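Amorpha-4,11-diene synthase (Artemisia annua, PDB 4GAX) is an engineered sesquiterpene synthase, a mutant of an alpha-bisabolol synthase, that probably cyclises farnesyl diphosphate with release of diphosphate. Local coordinates at residues L218-A223 with L246-L251. Residues are numbered along the deposited sequence; the frame is centred on the assembly and turned at random.
Sequences LPRIEA and LEFNLL
A buried cation-pi stack, Arg220 on Phe248, joins helix 219-232 to helix 238-269 in the all-helical fold of this terpene synthase; 22 residues, mostly helical, separate the two segments. The stacking is established by the near-parallel planes of guanidinium and ring, 15° apart, and by a centre-to-centre distance of 3.9 Å. Contact is closest near the CD1–CE1 side of the ring: Arg220 CZ lies 3.4 Å from Phe248 CE1, and Arg220 NH1 comes equally near to Phe248 CD1. Arg220 reaches across from the first turn of its helix with CG opposite the backbone N (chi1 -172°) and a bend at chi2, beyond which the chain runs extended to the guanidinium.

The same side chain also bonds the main chain of Phe248. Arg220 NH2 donates to Phe248 O at 3.0 Å, meeting a lone pair in the carbonyl plane, although an N-H...O angle of 142° makes the bond distinctly bent and the oxygen sits slightly out of the guanidinium plane. Leu251 lies over the opposite guanidinium face, toward its rim, its CD2 3.6 Å from Arg220 NH1, so that the cation is layered between an aromatic ring and an aliphatic branch. Outside the two segments, Leu556 of helix 547-557 touches Arg220, while Met561 packs against Phe248.

With one face on the ring, the other under leucine and NH2 bonded to a carbonyl oxygen, the guanidinium is probably restrained in both tilt and rotation. Ring pi electrons and the carbonyl dipole would both help offset the cost of burying its positive charge.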
loop_
_atom_site.group_PDB
_atom_site.type_symbol
_atom_site.label_atom_id
_atom_site.label_comp_id
_atom_site.label_asym_id
_atom_site.label_seq_id
_atom_site.Cartn_x
_atom_site.Cartn_y
_atom_site.Cartn_z
ATOM N N LEU A 218 -1.783 -5.939 0.683
ATOM C CA LEU A 218 -2.470 -4.821 1.324
ATOM C C LEU A 218 -3.487 -5.398 2.319
ATOM O O LEU A 218 -4.168 -6.368 1.993
ATOM C CB LEU A 218 -3.211 -4.014 0.254
ATOM C CG LEU A 218 -2.487 -2.815 -0.364
ATOM C CD1 LEU A 218 -1.047 -2.689 0.099
ATOM C CD2 LEU A 218 -2.580 -2.860 -1.878
ATOM N N PRO A 219 -3.617 -4.783 3.504
ATOM C CA PRO A 219 -4.500 -5.322 4.552
ATOM C C PRO A 219 -5.956 -5.523 4.139
ATOM O O PRO A 219 -6.542 -6.510 4.566
ATOM C CB PRO A 219 -4.403 -4.293 5.695
ATOM C CG PRO A 219 -3.570 -3.133 5.150
ATOM C CD PRO A 219 -2.779 -3.667 3.994
ATOM N N ARG A 220 -6.536 -4.634 3.335
ATOM C CA ARG A 220 -7.936 -4.823 2.917
ATOM C C ARG A 220 -8.072 -6.005 1.955
ATOM O O ARG A 220 -9.094 -6.719 1.938
ATOM C CB ARG A 220 -8.490 -3.549 2.263
ATOM C CG ARG A 220 -9.996 -3.583 1.957
ATOM C CD ARG A 220 -10.828 -3.701 3.232
ATOM N NE ARG A 220 -12.253 -3.507 2.944
ATOM C CZ ARG A 220 -13.231 -3.615 3.840
ATOM N NH1 ARG A 220 -12.957 -3.937 5.105
ATOM N NH2 ARG A 220 -14.491 -3.403 3.464
ATOM N N ILE A 221 -7.042 -6.229 1.147
ATOM C CA ILE A 221 -7.064 -7.380 0.241
ATOM C C ILE A 221 -6.878 -8.673 1.052
ATOM O O ILE A 221 -7.475 -9.703 0.737
ATOM C CB ILE A 221 -5.968 -7.271 -0.848
ATOM C CG1 ILE A 221 -6.244 -6.052 -1.736
ATOM C CG2 ILE A 221 -5.909 -8.520 -1.698
ATOM C CD1 ILE A 221 -5.126 -5.781 -2.778
ATOM N N GLU A 222 -6.042 -8.634 2.084
ATOM C CA GLU A 222 -5.914 -9.817 2.962
ATOM C C GLU A 222 -7.249 -10.170 3.616
ATOM O O GLU A 222 -7.639 -11.336 3.659
ATOM C CB GLU A 222 -4.834 -9.620 4.024
ATOM C CG GLU A 222 -4.833 -10.671 5.157
ATOM C CD GLU A 222 -4.403 -12.064 4.695
ATOM O OE1 GLU A 222 -3.926 -12.208 3.537
ATOM O OE2 GLU A 222 -4.530 -13.025 5.504
ATOM N N ALA A 223 -7.966 -9.160 4.086
ATOM C CA ALA A 223 -9.236 -9.393 4.762
ATOM C C ALA A 223 -10.225 -10.123 3.865
ATOM O O ALA A 223 -10.840 -11.106 4.289
ATOM C CB ALA A 223 -9.840 -8.066 5.271
ATOM N N LEU A 246 -19.828 -8.442 9.089
ATOM C CA LEU A 246 -20.748 -7.304 9.206
ATOM C C LEU A 246 -19.985 -6.009 8.940
ATOM O O LEU A 246 -20.453 -5.114 8.220
ATOM C CB LEU A 246 -21.374 -7.245 10.604
ATOM C CG LEU A 246 -22.728 -7.923 10.855
ATOM C CD1 LEU A 246 -22.931 -9.118 9.960
ATOM C CD2 LEU A 246 -22.860 -8.335 12.330
ATOM N N GLU A 247 -18.799 -5.916 9.533
ATOM C CA GLU A 247 -17.957 -4.732 9.400
ATOM C C GLU A 247 -17.404 -4.619 7.990
ATOM O O GLU A 247 -17.311 -3.525 7.448
ATOM C CB GLU A 247 -16.813 -4.789 10.402
ATOM C CG GLU A 247 -17.259 -4.464 11.814
ATOM C CD GLU A 247 -17.686 -3.012 11.965
ATOM O OE1 GLU A 247 -17.193 -2.148 11.194
ATOM O OE2 GLU A 247 -18.512 -2.737 12.856
ATOM N N PHE A 248 -17.045 -5.748 7.389
ATOM C CA PHE A 248 -16.535 -5.697 6.030
ATOM C C PHE A 248 -17.555 -5.027 5.148
ATOM O O PHE A 248 -17.207 -4.174 4.338
ATOM C CB PHE A 248 -16.263 -7.086 5.461
ATOM C CG PHE A 248 -15.623 -7.033 4.115
ATOM C CD1 PHE A 248 -14.250 -6.880 4.001
ATOM C CD2 PHE A 248 -16.395 -7.034 2.964
ATOM C CE1 PHE A 248 -13.653 -6.801 2.756
ATOM C CE2 PHE A 248 -15.804 -6.941 1.703
ATOM C CZ PHE A 248 -14.434 -6.831 1.605
ATOM N N ASN A 249 -18.811 -5.436 5.292
ATOM C CA ASN A 249 -19.875 -4.912 4.429
ATOM C C ASN A 249 -20.175 -3.439 4.713
ATOM O O ASN A 249 -20.412 -2.650 3.786
ATOM C CB ASN A 249 -21.142 -5.783 4.502
ATOM C CG ASN A 249 -20.986 -7.116 3.759
ATOM O OD1 ASN A 249 -20.040 -7.314 2.974
ATOM N ND2 ASN A 249 -21.928 -8.035 3.997
ATOM N N LEU A 250 -20.164 -3.065 5.989
ATOM C CA LEU A 250 -20.363 -1.662 6.355
ATOM C C LEU A 250 -19.269 -0.783 5.766
ATOM O O LEU A 250 -19.540 0.271 5.194
ATOM C CB LEU A 250 -20.369 -1.499 7.875
ATOM C CG LEU A 250 -21.510 -2.219 8.597
ATOM C CD1 LEU A 250 -21.455 -1.940 10.102
ATOM C CD2 LEU A 250 -22.864 -1.827 8.007
ATOM N N LEU A 251 -18.020 -1.203 5.908
ATOM C CA LEU A 251 -16.920 -0.394 5.394
ATOM C C LEU A 251 -16.921 -0.381 3.866
ATOM O O LEU A 251 -16.653 0.648 3.246
ATOM C CB LEU A 251 -15.578 -0.855 5.973
ATOM C CG LEU A 251 -14.364 0.004 5.650
ATOM C CD1 LEU A 251 -14.603 1.469 6.056
ATOM C CD2 LEU A 251 -13.144 -0.581 6.376
#